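Local coordinates for protein aldose 1-epimerase (Escherichia coli, PDB 3NRE) that probably catalyses the interconversion of the alpha and beta anomers of aldose sugars, at residues T146-Y151 against S282-R287; A205-Q210 against I222-T227; P231-F236 against F251-M256. All blocks are in the same frame, centred on the assembly; numbering follows the deposited sequence. Where two conformers were deposited one is given.

Interactions 1 and 3 lie in the buried middle of the protein, whereas interaction 2 is only partly buried and reaches the surface at Q210. Interaction 1 packs one sheet on another through side chains, with a single direct hydrogen bond, between hydroxyls. Interaction 3 joins two neighbouring strands of one sheet by backbone bonds, and its strand 250-256 is also hydrogen-bonded to strand 142-153 of interaction 1. Interaction 2 sits where a loop leads into strand 210-215, in the sheet that also holds strand 279-290 of interaction 1; its strand 220-227 borders that strand, with S285 N close to E225 O. W207 of the loop packs against the sheet of interaction 3, on Y233 and P255.

Interaction 1. Residues T146-Y151 against S282-R287; sequences TGWHPY and SEMSLR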
ATOM      1  N   THR A 146       1.004  -8.937   1.201  1.00 26.65           N
ATOM      2  CA  THR A 146       1.605  -7.678   1.661  1.00 24.67           C
ATOM      3  C   THR A 146       1.482  -6.612   0.595  1.00 29.17           C
ATOM      4  O   THR A 146       1.233  -6.881  -0.616  1.00 26.39           O
ATOM      5  CB  THR A 146       3.116  -7.876   1.988  1.00 31.22           C
ATOM      6  OG1 THR A 146       3.738  -8.555   0.890  1.00 34.84           O
ATOM      7  CG2 THR A 146       3.279  -8.685   3.227  1.00 29.97           C
ATOM      8  N   GLY A 147       1.661  -5.376   1.053  1.00 21.81           N
ATOM      9  CA  GLY A 147       1.596  -4.262   0.149  1.00 24.85           C
ATOM     10  C   GLY A 147       1.735  -2.994   0.904  1.00 20.60           C
ATOM     11  O   GLY A 147       2.009  -3.016   2.085  1.00 19.14           O
ATOM     12  N   TRP A 148       1.602  -1.913   0.162  1.00 20.34           N
ATOM     13  CA  TRP A 148       1.652  -0.587   0.735  1.00 18.42           C
ATOM     14  C   TRP A 148       0.665   0.311   0.064  1.00 20.12           C
ATOM     15  O   TRP A 148       0.195   0.060  -1.059  1.00 21.29           O
ATOM     16  CB  TRP A 148       3.056   0.029   0.570  1.00 20.41           C
ATOM     17  CG  TRP A 148       4.137  -0.576   1.383  1.00 19.74           C
ATOM     18  CD1 TRP A 148       4.578  -0.201   2.644  1.00 23.80           C
ATOM     19  CD2 TRP A 148       4.948  -1.689   0.987  1.00 22.84           C
ATOM     20  NE1 TRP A 148       5.624  -1.051   3.042  1.00 23.69           N
ATOM     21  CE2 TRP A 148       5.863  -1.954   2.046  1.00 22.74           C
ATOM     22  CE3 TRP A 148       4.975  -2.516  -0.151  1.00 23.20           C
ATOM     23  CZ2 TRP A 148       6.797  -2.988   1.979  1.00 30.34           C
ATOM     24  CZ3 TRP A 148       5.876  -3.553  -0.209  1.00 26.68           C
ATOM     25  CH2 TRP A 148       6.799  -3.766   0.850  1.00 27.40           C
ATOM     26  N   HIS A 149       0.397   1.408   0.782  1.00 19.12           N
ATOM     27  CA  HIS A 149      -0.583   2.390   0.388  1.00 18.40           C
ATOM     28  C   HIS A 149       0.009   3.786   0.429  1.00 19.55           C
ATOM     29  O   HIS A 149      -0.282   4.569   1.344  1.00 19.76           O
ATOM     30  CB  HIS A 149      -1.803   2.209   1.287  1.00 19.39           C
ATOM     31  CG  HIS A 149      -3.018   2.951   0.857  1.00 19.39           C
ATOM     32  ND1 HIS A 149      -3.097   4.322   0.900  1.00 20.85           N
ATOM     33  CD2 HIS A 149      -4.250   2.519   0.494  1.00 22.00           C
ATOM     34  CE1 HIS A 149      -4.316   4.711   0.550  1.00 22.64           C
ATOM     35  NE2 HIS A 149      -5.040   3.631   0.320  1.00 24.54           N
ATOM     36  N   PRO A 150       0.888   4.107  -0.535  1.00 21.00           N
ATOM     37  CA  PRO A 150       1.486   5.442  -0.539  1.00 20.17           C
ATOM     38  C   PRO A 150       0.576   6.499  -1.129  1.00 21.35           C
ATOM     39  O   PRO A 150      -0.161   6.236  -2.100  1.00 21.53           O
ATOM     40  CB  PRO A 150       2.766   5.245  -1.365  1.00 21.60           C
ATOM     41  CG  PRO A 150       2.465   4.110  -2.243  1.00 21.48           C
ATOM     42  CD  PRO A 150       1.502   3.238  -1.555  1.00 24.30           C
ATOM     43  N   TYR A 151       0.685   7.696  -0.570  1.00 17.56           N
ATOM     44  CA  TYR A 151       0.004   8.865  -1.026  1.00 19.09           C
ATOM     45  C   TYR A 151       1.005   9.789  -1.709  1.00 20.95           C
ATOM     46  O   TYR A 151       1.961  10.263  -1.068  1.00 21.75           O
ATOM     47  CB  TYR A 151      -0.587   9.630   0.146  1.00 18.38           C
ATOM     48  CG  TYR A 151      -1.718   8.924   0.894  1.00 16.63           C
ATOM     49  CD1 TYR A 151      -1.437   7.972   1.884  1.00 19.20           C
ATOM     50  CD2 TYR A 151      -3.039   9.245   0.653  1.00 20.25           C
ATOM     51  CE1 TYR A 151      -2.488   7.346   2.589  1.00 20.69           C
ATOM     52  CE2 TYR A 151      -4.064   8.638   1.381  1.00 21.48           C
ATOM     53  CZ  TYR A 151      -3.775   7.694   2.298  1.00 18.54           C
ATOM     54  OH  TYR A 151      -4.796   7.091   3.023  1.00 20.20           O
ATOM     55  N   SER A 282       8.173  -9.082   0.963  1.00 31.81           N
ATOM     56  CA  SER A 282       8.077  -8.294  -0.281  1.00 32.57           C
ATOM     57  C   SER A 282       8.841  -7.001  -0.065  1.00 31.53           C
ATOM     58  O   SER A 282       8.974  -6.585   1.059  1.00 27.64           O
ATOM     59  CB  SER A 282       6.638  -7.989  -0.687  1.00 34.05           C
ATOM     60  OG  SER A 282       5.960  -7.276   0.294  1.00 38.10           O
ATOM     61  N   GLU A 283       9.290  -6.367  -1.143  1.00 31.19           N
ATOM     62  CA  GLU A 283      10.023  -5.121  -1.060  1.00 29.32           C
ATOM     63  C   GLU A 283       9.426  -4.124  -2.057  1.00 32.31           C
ATOM     64  O   GLU A 283       9.018  -4.501  -3.150  1.00 32.47           O
ATOM     65  CB  GLU A 283      11.496  -5.408  -1.391  1.00 30.70           C
ATOM     66  CG  GLU A 283      12.410  -4.216  -1.408  1.00 37.15           C
ATOM     67  CD  GLU A 283      13.751  -4.539  -2.051  1.00 49.27           C
ATOM     68  OE1 GLU A 283      14.508  -5.318  -1.425  1.00 45.33           O
ATOM     69  OE2 GLU A 283      14.020  -4.022  -3.173  1.00 46.87           O
HETATM   70  N   MSE A 284       9.380  -2.845  -1.682  1.00 25.33           N
HETATM   71  CA  MSE A 284       9.028  -1.784  -2.612  1.00 28.49           C
HETATM   72  C   MSE A 284      10.196  -0.825  -2.577  1.00 29.74           C
HETATM   73  O   MSE A 284      10.628  -0.470  -1.480  1.00 30.24           O
HETATM   74  CB  MSE A 284       7.773  -1.080  -2.114  1.00 27.53           C
HETATM   75  CG  MSE A 284       7.437   0.237  -2.823  1.00 28.87           C
HETATM   76 SE   MSE A 284       5.890   1.147  -2.231  0.75 26.04          SE
HETATM   77  CE  MSE A 284       6.427   1.760  -0.488  1.00 26.58           C
ATOM     78  N   SER A 285      10.678  -0.381  -3.737  1.00 28.51           N
ATOM     79  CA  SER A 285      11.631   0.692  -3.756  1.00 27.99           C
ATOM     80  C   SER A 285      11.082   1.886  -4.517  1.00 31.79           C
ATOM     81  O   SER A 285      10.325   1.729  -5.491  1.00 28.04           O
ATOM     82  CB  SER A 285      12.970   0.232  -4.301  1.00 36.03           C
ATOM     83  OG  SER A 285      12.949  -0.017  -5.700  1.00 35.73           O
ATOM     84  N   LEU A 286      11.418   3.083  -4.023  1.00 27.43           N
ATOM     85  CA  LEU A 286      11.055   4.324  -4.701  1.00 27.51           C
ATOM     86  C   LEU A 286      12.334   5.081  -4.995  1.00 28.49           C
ATOM     87  O   LEU A 286      13.017   5.506  -4.084  1.00 28.53           O
ATOM     88  CB  LEU A 286      10.129   5.164  -3.805  1.00 26.56           C
ATOM     89  CG  LEU A 286       8.809   4.516  -3.343  1.00 27.37           C
ATOM     90  CD1 LEU A 286       8.089   5.436  -2.342  1.00 28.30           C
ATOM     91  CD2 LEU A 286       7.935   4.159  -4.539  1.00 28.47           C
ATOM     92  N   ARG A 287      12.642   5.280  -6.270  1.00 29.29           N
ATOM     93  CA  ARG A 287      13.873   5.938  -6.658  1.00 27.96           C
ATOM     94  C   ARG A 287      13.562   7.271  -7.287  1.00 32.79           C
ATOM     95  O   ARG A 287      12.724   7.344  -8.197  1.00 31.00           O
ATOM     96  CB  ARG A 287      14.685   5.065  -7.620  1.00 33.07           C
ATOM     97  CG  ARG A 287      15.959   5.715  -8.101  1.00 33.19           C
ATOM     98  CD  ARG A 287      16.956   4.726  -8.736  1.00 38.74           C
ATOM     99  NE  ARG A 287      16.396   4.093  -9.933  1.00 41.65           N
ATOM    100  CZ  ARG A 287      16.321   4.657 -11.139  1.00 52.82           C
ATOM    101  NH1 ARG A 287      16.752   5.897 -11.362  1.00 51.04           N
ATOM    102  NH2 ARG A 287      15.797   3.971 -12.142  1.00 52.10           N
TER
HETATM  103  O   HOH W   1       4.087  -6.362  -2.410  1.00 39.23           O
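T146 and S282 meet hydroxyl to hydroxyl, OG1 of T146 lying 2.6 Å from OG of S282 in a short, buried hydrogen bond. Each oxygen stands between the backbone N and the carbonyl carbon of its own residue, on a CB that already points to the opposite strand. A water adds a weak bridge from S282 OG to the backbone O of T146. Next to this polar end the contact is packed tightly around W148, whose indole reaches across between the strands. CB of M284, a selenomethionine, lies over one face of the six-membered ring, 3.9 Å from its centroid, in a CH-pi contact offset toward the rim. The M284 chain then bends at chi3 (70°), which brings CE to 3.8 Å from CG of W148, while SE stands oblique to the five-membered ring, 4.9 Å from its centroid, as a Met-aromatic contact. At the ring's edge, CH2 of W148 approaches the backbone O of S282 to 3.6 Å. The indole N-H is engaged by OE1 of Q119, and V130 and L132 of strand 127-136 also touch the ring. Past M284 the fit becomes loose: the strands diverge, P150 comes no nearer than 4.5 Å to the other segment, and L286, though directed at the other strand, stops short of it and packs on I222 and M224. The partly exposed side belongs to E283, directed away from strand 142-153, and to R287, salt-bridged to E289. With strand directions 29° apart, axes 8.2 Å apart at their closest and no backbone hydrogen bond across, this is face-to-face sheet packing, as in the large beta-sandwich of the galactose mutarotase fold.

Interaction 2. Residues A205-Q210 against I222-T227; sequences AGWNGQ and IIMETT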
ATOM      1  N   ALA A 205      -5.037  -5.337 -12.938  1.00 29.31           N
ATOM      2  CA  ALA A 205      -4.332  -6.626 -13.026  1.00 27.26           C
ATOM      3  C   ALA A 205      -3.355  -6.592 -14.176  1.00 32.35           C
ATOM      4  O   ALA A 205      -3.376  -5.682 -15.027  1.00 32.15           O
ATOM      5  CB  ALA A 205      -5.332  -7.777 -13.265  1.00 31.24           C
ATOM      6  N   GLY A 206      -2.492  -7.596 -14.219  1.00 29.17           N
ATOM      7  CA  GLY A 206      -1.526  -7.697 -15.302  1.00 33.29           C
ATOM      8  C   GLY A 206      -0.303  -6.811 -15.169  1.00 34.09           C
ATOM      9  O   GLY A 206       0.413  -6.592 -16.127  1.00 36.09           O
ATOM     10  N   TRP A 207      -0.020  -6.374 -13.955  1.00 31.56           N
ATOM     11  CA  TRP A 207       1.069  -5.469 -13.705  1.00 32.42           C
ATOM     12  C   TRP A 207       2.356  -6.246 -13.591  1.00 35.86           C
ATOM     13  O   TRP A 207       2.341  -7.435 -13.237  1.00 35.85           O
ATOM     14  CB  TRP A 207       0.808  -4.735 -12.396  1.00 28.33           C
ATOM     15  CG  TRP A 207       1.729  -3.625 -12.093  1.00 29.26           C
ATOM     16  CD1 TRP A 207       2.234  -2.722 -12.964  1.00 30.05           C
ATOM     17  CD2 TRP A 207       2.127  -3.198 -10.782  1.00 30.21           C
ATOM     18  NE1 TRP A 207       2.984  -1.791 -12.278  1.00 29.84           N
ATOM     19  CE2 TRP A 207       2.947  -2.078 -10.942  1.00 33.13           C
ATOM     20  CE3 TRP A 207       1.915  -3.704  -9.492  1.00 27.38           C
ATOM     21  CZ2 TRP A 207       3.527  -1.420  -9.860  1.00 26.52           C
ATOM     22  CZ3 TRP A 207       2.475  -3.074  -8.434  1.00 27.54           C
ATOM     23  CH2 TRP A 207       3.307  -1.953  -8.620  1.00 28.81           C
ATOM     24  N   ASN A 208       3.461  -5.558 -13.897  1.00 36.66           N
ATOM     25  CA  ASN A 208       4.816  -6.108 -13.793  1.00 41.89           C
ATOM     26  C   ASN A 208       5.590  -5.599 -12.563  1.00 38.05           C
ATOM     27  O   ASN A 208       6.796  -5.758 -12.482  1.00 41.18           O
ATOM     28  CB  ASN A 208       5.619  -5.822 -15.069  1.00 43.34           C
ATOM     29  CG  ASN A 208       5.850  -4.322 -15.323  1.00 45.79           C
ATOM     30  OD1 ASN A 208       5.291  -3.438 -14.646  1.00 39.34           O
ATOM     31  ND2 ASN A 208       6.690  -4.036 -16.310  1.00 44.07           N
ATOM     32  N   GLY A 209       4.882  -5.011 -11.602  1.00 35.78           N
ATOM     33  CA  GLY A 209       5.466  -4.508 -10.408  1.00 36.62           C
ATOM     34  C   GLY A 209       6.287  -3.244 -10.536  1.00 35.33           C
ATOM     35  O   GLY A 209       6.998  -2.945  -9.615  1.00 35.36           O
ATOM     36  N   GLN A 210       6.256  -2.567 -11.698  1.00 35.03           N
ATOM     37  CA  GLN A 210       7.045  -1.375 -11.917  1.00 36.02           C
ATOM     38  C   GLN A 210       6.143  -0.214 -12.332  1.00 35.82           C
ATOM     39  O   GLN A 210       5.237  -0.369 -13.186  1.00 34.05           O
ATOM     40  CB  GLN A 210       8.120  -1.618 -12.994  1.00 39.88           C
ATOM     41  CG  GLN A 210       9.021  -2.811 -12.680  1.00 40.03           C
ATOM     42  CD  GLN A 210      10.185  -2.949 -13.660  1.00 52.74           C
ATOM     43  OE1 GLN A 210      10.738  -1.962 -14.134  1.00 64.86           O
ATOM     44  NE2 GLN A 210      10.551  -4.179 -13.967  1.00 53.40           N
ATOM     45  N   ILE A 222       9.482   9.594  -9.938  1.00 30.45           N
ATOM     46  CA  ILE A 222       9.748   8.534  -8.964  1.00 29.61           C
ATOM     47  C   ILE A 222       9.532   7.221  -9.671  1.00 31.69           C
ATOM     48  O   ILE A 222       8.509   7.049 -10.335  1.00 30.49           O
ATOM     49  CB  ILE A 222       8.778   8.572  -7.756  1.00 30.44           C
ATOM     50  CG1 ILE A 222       9.018   9.826  -6.932  1.00 32.14           C
ATOM     51  CG2 ILE A 222       8.923   7.314  -6.889  1.00 30.34           C
ATOM     52  CD1 ILE A 222       8.351   9.788  -5.593  1.00 40.99           C
ATOM     53  N   ILE A 223      10.516   6.329  -9.535  1.00 30.96           N
ATOM     54  CA  ILE A 223      10.502   5.003 -10.139  1.00 33.73           C
ATOM     55  C   ILE A 223      10.212   4.037  -9.021  1.00 31.58           C
ATOM     56  O   ILE A 223      10.982   3.900  -8.077  1.00 31.63           O
ATOM     57  CB  ILE A 223      11.854   4.579 -10.738  1.00 35.25           C
ATOM     58  CG1 ILE A 223      12.233   5.458 -11.915  1.00 41.83           C
ATOM     59  CG2 ILE A 223      11.850   3.080 -11.115  1.00 37.71           C
ATOM     60  CD1 ILE A 223      11.253   5.454 -12.997  1.00 50.28           C
HETATM   61  N   MSE A 224       9.078   3.376  -9.162  1.00 29.80           N
HETATM   62  CA  MSE A 224       8.620   2.365  -8.197  0.50 28.72           C
HETATM   63  C   MSE A 224       8.926   0.974  -8.752  1.00 32.76           C
HETATM   64  O   MSE A 224       8.561   0.665  -9.902  1.00 36.13           O
HETATM   65  CB  MSE A 224       7.102   2.481  -7.912  0.50 27.32           C
HETATM   66  CG  MSE A 224       6.508   1.278  -7.114  0.50 24.21           C
HETATM   67 SE   MSE A 224       4.607   1.267  -6.532  0.38 26.06          SE
HETATM   68  CE  MSE A 224       4.424   2.976  -5.729  0.50 16.95           C
ATOM     69  N   GLU A 225       9.574   0.143  -7.922  1.00 30.54           N
ATOM     70  CA  GLU A 225       9.897  -1.254  -8.260  1.00 31.84           C
ATOM     71  C   GLU A 225       9.564  -2.148  -7.075  1.00 33.97           C
ATOM     72  O   GLU A 225       9.759  -1.777  -5.924  1.00 33.16           O
ATOM     73  CB  GLU A 225      11.381  -1.445  -8.608  1.00 35.72           C
ATOM     74  CG  GLU A 225      11.766  -0.759  -9.885  1.00 42.29           C
ATOM     75  CD  GLU A 225      13.212  -1.046 -10.324  1.00 55.97           C
ATOM     76  OE1 GLU A 225      13.762  -2.143 -10.049  1.00 55.21           O
ATOM     77  OE2 GLU A 225      13.783  -0.146 -10.963  1.00 61.05           O
ATOM     78  N   THR A 226       8.972  -3.294  -7.348  1.00 33.03           N
ATOM     79  CA  THR A 226       8.648  -4.256  -6.291  1.00 29.77           C
ATOM     80  C   THR A 226       9.368  -5.594  -6.537  1.00 35.30           C
ATOM     81  O   THR A 226       9.598  -6.026  -7.718  1.00 36.22           O
ATOM     82  CB  THR A 226       7.137  -4.520  -6.213  1.00 34.41           C
ATOM     83  OG1 THR A 226       6.661  -4.838  -7.540  1.00 37.46           O
ATOM     84  CG2 THR A 226       6.377  -3.296  -5.589  1.00 27.83           C
ATOM     85  N   THR A 227       9.730  -6.257  -5.439  1.00 35.65           N
ATOM     86  CA  THR A 227      10.400  -7.578  -5.521  1.00 35.99           C
ATOM     87  C   THR A 227       9.867  -8.497  -4.436  1.00 38.39           C
ATOM     88  O   THR A 227       9.950  -8.159  -3.260  1.00 39.18           O
ATOM     89  CB  THR A 227      11.940  -7.494  -5.283  1.00 41.84           C
ATOM     90  OG1 THR A 227      12.493  -6.466  -6.101  1.00 45.74           O
ATOM     91  CG2 THR A 227      12.621  -8.812  -5.629  1.00 45.97           C
TER
HETATM   92  O   HOH W   2       9.504  -4.888 -10.314  1.00 40.57           O
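G209 and Q210 draw alongside T226 and E225 as the loop turns into a strand, Q210 and E225 forming an antiparallel non-hydrogen-bonded pair with CA atoms 4.6 Å apart. This is the open end of a beta-hairpin made by strands 210-215 and 220-227. The backbone O of G209 is its main polar grip. OG1 of T226 donates to it at 2.8 Å, in the carbonyl plane and on a lone pair; the amide N of T226 adds a weak bond at 3.0 Å, bent to 133°. A water also donates weakly to G209 O and more firmly to O of T226, tying the two carbonyls together. T226 OG1 can serve this carbonyl because it sits between its own backbone N and carbonyl carbon (chi1 51°), and it is also bonded to the amide of A230. G209 has a positive phi of 73°, and any CB here would run into T226 OG1, so the close approach depends on the missing side chain. The loop itself is braced by N208, whose OD1 accepts from the backbone N of Q210 in an Asx turn, and by W207. CA of G209 lies 3.4 Å above the indole plane, over the centre of the six-membered ring of W207, with the amide N of Q210 above the same face toward the rim. The rim atom CH2 of W207 meets SE of selenomethionine M224 edge-on, a Met-aromatic contact that is less certain because M224 was modelled in two conformers. Y233 packs edge-to-face with the indole, and P255 touches it too. On the pyrrole side, NE1 of W207 donates to the backbone O of Q210 at 2.8 Å, from above the carbonyl plane.

Interaction 3. Residues P231-F236 against F251-M256; sequences PCYFIF and FCLEPM
The backbone O of F234 accepts the amide of E254 at 2.8 Å, a nearly straight bond (163°) lying in the carbonyl plane. It is one of five backbone bonds that make strands 232-237 and 250-256 antiparallel neighbours in a sheet of the galactose mutarotase-type beta-sandwich. F234 with E254 and F236 with C252 are each bonded twice, while C232 with M256 is held by M256 N to C232 O. P255, without an N-H, occupies a non-hydrogen-bonded pair with Y233, and its O accepts from W148 of the adjoining strand. On the face carrying F234, F236 and E254, the glutamate runs extended beyond CG, so that its carboxylate lies beside both phenylalanine stems: OE1 is 3.6 Å from CB of F234 and OE2 is 3.7 Å from CB of F236. An alanine in place of E254 would probably open a gap beside these two CB atoms and leave H149, which also packs on the carboxylate, without that neighbour. CD1 of F234 presses on SE of selenomethionine M256 at 3.4 Å, oblique to the ring, in a close Met-aromatic contact. A di(hydroxyethyl)ether molecule, probably from the crystallisation liquor, lies about 4 Å from the F234 side chain, consistent with a pocket on this face. Contacts across the reverse face are apolar: CD1 of I235 meets CG of L253 at 3.7 Å, and CD2 of L253 reaches CB of Y233, whose ring stacks on F204. At the far end, CG of F236 is anti to its backbone N (chi1 -177°), and the edge of the ring faces C252, CD2 lying 4.0 Å from SG.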
ATOM      1  N   PRO A 231       1.648  -8.200  -8.815  1.00 33.51           N
ATOM      2  CA  PRO A 231       0.765  -8.430  -9.970  1.00 32.57           C
ATOM      3  C   PRO A 231      -0.411  -7.456 -10.097  1.00 30.30           C
ATOM      4  O   PRO A 231      -1.049  -7.420 -11.158  1.00 29.37           O
ATOM      5  CB  PRO A 231       0.218  -9.815  -9.681  1.00 35.36           C
ATOM      6  CG  PRO A 231       0.121  -9.855  -8.209  1.00 31.34           C
ATOM      7  CD  PRO A 231       1.417  -9.196  -7.759  1.00 29.78           C
ATOM      8  N   CYS A 232      -0.724  -6.712  -9.022  1.00 28.02           N
ATOM      9  CA  CYS A 232      -1.882  -5.818  -9.007  0.60 27.11           C
ATOM     10  C   CYS A 232      -1.532  -4.507  -8.336  1.00 22.51           C
ATOM     11  O   CYS A 232      -0.685  -4.478  -7.472  1.00 25.14           O
ATOM     12  CB  CYS A 232      -3.036  -6.474  -8.268  0.60 26.34           C
ATOM     13  SG  CYS A 232      -3.608  -8.002  -9.017  0.60 28.77           S
ATOM     14  N   TYR A 233      -2.203  -3.439  -8.763  1.00 24.95           N
ATOM     15  CA  TYR A 233      -2.105  -2.121  -8.109  1.00 24.15           C
ATOM     16  C   TYR A 233      -3.513  -1.531  -8.037  1.00 25.39           C
ATOM     17  O   TYR A 233      -4.351  -1.793  -8.901  1.00 23.58           O
ATOM     18  CB  TYR A 233      -1.126  -1.188  -8.849  1.00 23.06           C
ATOM     19  CG  TYR A 233      -1.468  -0.743 -10.272  1.00 21.96           C
ATOM     20  CD1 TYR A 233      -2.219   0.406 -10.515  1.00 26.25           C
ATOM     21  CD2 TYR A 233      -0.965  -1.409 -11.402  1.00 23.16           C
ATOM     22  CE1 TYR A 233      -2.506   0.822 -11.831  1.00 23.28           C
ATOM     23  CE2 TYR A 233      -1.233  -0.969 -12.691  1.00 26.49           C
ATOM     24  CZ  TYR A 233      -2.008   0.126 -12.902  1.00 27.92           C
ATOM     25  OH  TYR A 233      -2.277   0.571 -14.171  1.00 28.21           O
ATOM     26  N   PHE A 234      -3.771  -0.733  -6.990  1.00 22.51           N
ATOM     27  CA  PHE A 234      -4.971   0.097  -6.918  1.00 19.81           C
ATOM     28  C   PHE A 234      -4.605   1.562  -7.156  1.00 19.47           C
ATOM     29  O   PHE A 234      -3.530   2.019  -6.815  1.00 21.96           O
ATOM     30  CB  PHE A 234      -5.690  -0.044  -5.532  1.00 19.68           C
ATOM     31  CG  PHE A 234      -6.858  -1.030  -5.514  1.00 20.02           C
ATOM     32  CD1 PHE A 234      -6.615  -2.406  -5.513  1.00 22.92           C
ATOM     33  CD2 PHE A 234      -8.170  -0.601  -5.493  1.00 25.77           C
ATOM     34  CE1 PHE A 234      -7.665  -3.315  -5.509  1.00 27.10           C
ATOM     35  CE2 PHE A 234      -9.195  -1.518  -5.476  1.00 24.64           C
ATOM     36  CZ  PHE A 234      -8.957  -2.854  -5.471  1.00 26.99           C
ATOM     37  N   ILE A 235      -5.505   2.294  -7.767  1.00 20.74           N
ATOM     38  CA  ILE A 235      -5.386   3.729  -7.905  1.00 23.86           C
ATOM     39  C   ILE A 235      -6.534   4.313  -7.092  1.00 23.59           C
ATOM     40  O   ILE A 235      -7.702   3.877  -7.227  1.00 22.46           O
ATOM     41  CB  ILE A 235      -5.563   4.215  -9.346  1.00 23.59           C
ATOM     42  CG1 ILE A 235      -4.470   3.672 -10.256  1.00 27.16           C
ATOM     43  CG2 ILE A 235      -5.607   5.755  -9.424  1.00 23.31           C
ATOM     44  CD1 ILE A 235      -3.015   4.083  -9.871  1.00 28.15           C
ATOM     45  N   PHE A 236      -6.203   5.318  -6.288  1.00 20.35           N
ATOM     46  CA  PHE A 236      -7.163   6.126  -5.579  1.00 21.77           C
ATOM     47  C   PHE A 236      -7.006   7.603  -5.930  1.00 20.62           C
ATOM     48  O   PHE A 236      -5.907   8.153  -5.828  1.00 21.94           O
ATOM     49  CB  PHE A 236      -7.005   5.913  -4.046  1.00 20.91           C
ATOM     50  CG  PHE A 236      -8.015   6.668  -3.274  1.00 22.45           C
ATOM     51  CD1 PHE A 236      -9.348   6.418  -3.486  1.00 23.12           C
ATOM     52  CD2 PHE A 236      -7.662   7.643  -2.391  1.00 24.75           C
ATOM     53  CE1 PHE A 236     -10.306   7.123  -2.820  1.00 24.54           C
ATOM     54  CE2 PHE A 236      -8.633   8.384  -1.706  1.00 26.47           C
ATOM     55  CZ  PHE A 236      -9.950   8.111  -1.908  1.00 22.40           C
ATOM     56  N   PHE A 251      -2.966  11.593  -4.747  1.00 19.76           N
ATOM     57  CA  PHE A 251      -3.550  10.335  -5.261  1.00 23.02           C
ATOM     58  C   PHE A 251      -2.731   9.204  -4.700  1.00 20.70           C
ATOM     59  O   PHE A 251      -1.660   9.415  -4.187  1.00 21.23           O
ATOM     60  CB  PHE A 251      -3.525  10.242  -6.797  1.00 23.06           C
ATOM     61  CG  PHE A 251      -2.168   9.970  -7.364  1.00 23.33           C
ATOM     62  CD1 PHE A 251      -1.241  11.011  -7.497  1.00 23.11           C
ATOM     63  CD2 PHE A 251      -1.793   8.671  -7.752  1.00 22.53           C
ATOM     64  CE1 PHE A 251       0.041  10.769  -8.017  1.00 27.06           C
ATOM     65  CE2 PHE A 251      -0.533   8.423  -8.271  1.00 29.25           C
ATOM     66  CZ  PHE A 251       0.394   9.485  -8.407  1.00 24.07           C
ATOM     67  N   CYS A 252      -3.261   7.982  -4.770  1.00 20.76           N
ATOM     68  CA  CYS A 252      -2.538   6.791  -4.314  1.00 19.48           C
ATOM     69  C   CYS A 252      -2.335   5.832  -5.448  1.00 24.03           C
ATOM     70  O   CYS A 252      -3.198   5.653  -6.305  1.00 23.08           O
ATOM     71  CB  CYS A 252      -3.285   6.066  -3.227  1.00 19.20           C
ATOM     72  SG  CYS A 252      -3.709   7.122  -1.858  1.00 23.30           S
ATOM     73  N   LEU A 253      -1.161   5.208  -5.462  1.00 24.30           N
ATOM     74  CA  LEU A 253      -0.886   4.071  -6.368  1.00 25.26           C
ATOM     75  C   LEU A 253      -0.386   3.021  -5.416  1.00 24.38           C
ATOM     76  O   LEU A 253       0.703   3.163  -4.853  1.00 26.33           O
ATOM     77  CB  LEU A 253       0.148   4.393  -7.455  1.00 29.20           C
ATOM     78  CG  LEU A 253       0.327   3.303  -8.512  1.00 30.08           C
ATOM     79  CD1 LEU A 253       0.947   3.897  -9.797  1.00 33.35           C
ATOM     80  CD2 LEU A 253       1.152   2.086  -7.996  1.00 27.54           C
ATOM     81  N   GLU A 254      -1.185   1.972  -5.216  1.00 22.54           N
ATOM     82  CA  GLU A 254      -1.004   1.006  -4.092  1.00 19.36           C
ATOM     83  C   GLU A 254      -0.554  -0.359  -4.596  1.00 21.47           C
ATOM     84  O   GLU A 254      -1.374  -1.106  -5.130  1.00 25.52           O
ATOM     85  CB  GLU A 254      -2.308   0.796  -3.341  1.00 23.05           C
ATOM     86  CG  GLU A 254      -3.038   2.094  -2.968  1.00 27.04           C
ATOM     87  CD  GLU A 254      -4.541   1.870  -2.644  1.00 26.21           C
ATOM     88  OE1 GLU A 254      -4.959   0.792  -2.090  1.00 27.68           O
ATOM     89  OE2 GLU A 254      -5.245   2.844  -2.982  1.00 32.22           O
ATOM     90  N   PRO A 255       0.718  -0.715  -4.421  1.00 22.33           N
ATOM     91  CA  PRO A 255       1.146  -2.052  -4.847  1.00 22.72           C
ATOM     92  C   PRO A 255       0.686  -3.154  -3.897  1.00 24.52           C
ATOM     93  O   PRO A 255       0.690  -3.014  -2.652  1.00 23.14           O
ATOM     94  CB  PRO A 255       2.653  -1.958  -4.855  1.00 24.97           C
ATOM     95  CG  PRO A 255       2.912  -0.955  -3.717  1.00 25.08           C
ATOM     96  CD  PRO A 255       1.838   0.045  -3.858  1.00 20.90           C
HETATM   97  N   MSE A 256       0.238  -4.263  -4.496  1.00 25.03           N
HETATM   98  CA  MSE A 256      -0.242  -5.370  -3.722  1.00 25.17           C
HETATM   99  C   MSE A 256       0.297  -6.638  -4.286  1.00 26.88           C
HETATM  100  O   MSE A 256       0.372  -6.794  -5.516  1.00 26.22           O
HETATM  101  CB  MSE A 256      -1.796  -5.461  -3.773  1.00 25.58           C
HETATM  102  CG  MSE A 256      -2.503  -4.266  -3.216  1.00 30.79           C
HETATM  103 SE   MSE A 256      -4.355  -4.386  -3.867  0.75 32.16          SE
HETATM  104  CE  MSE A 256      -4.866  -6.076  -3.371  1.00 27.01           C
TER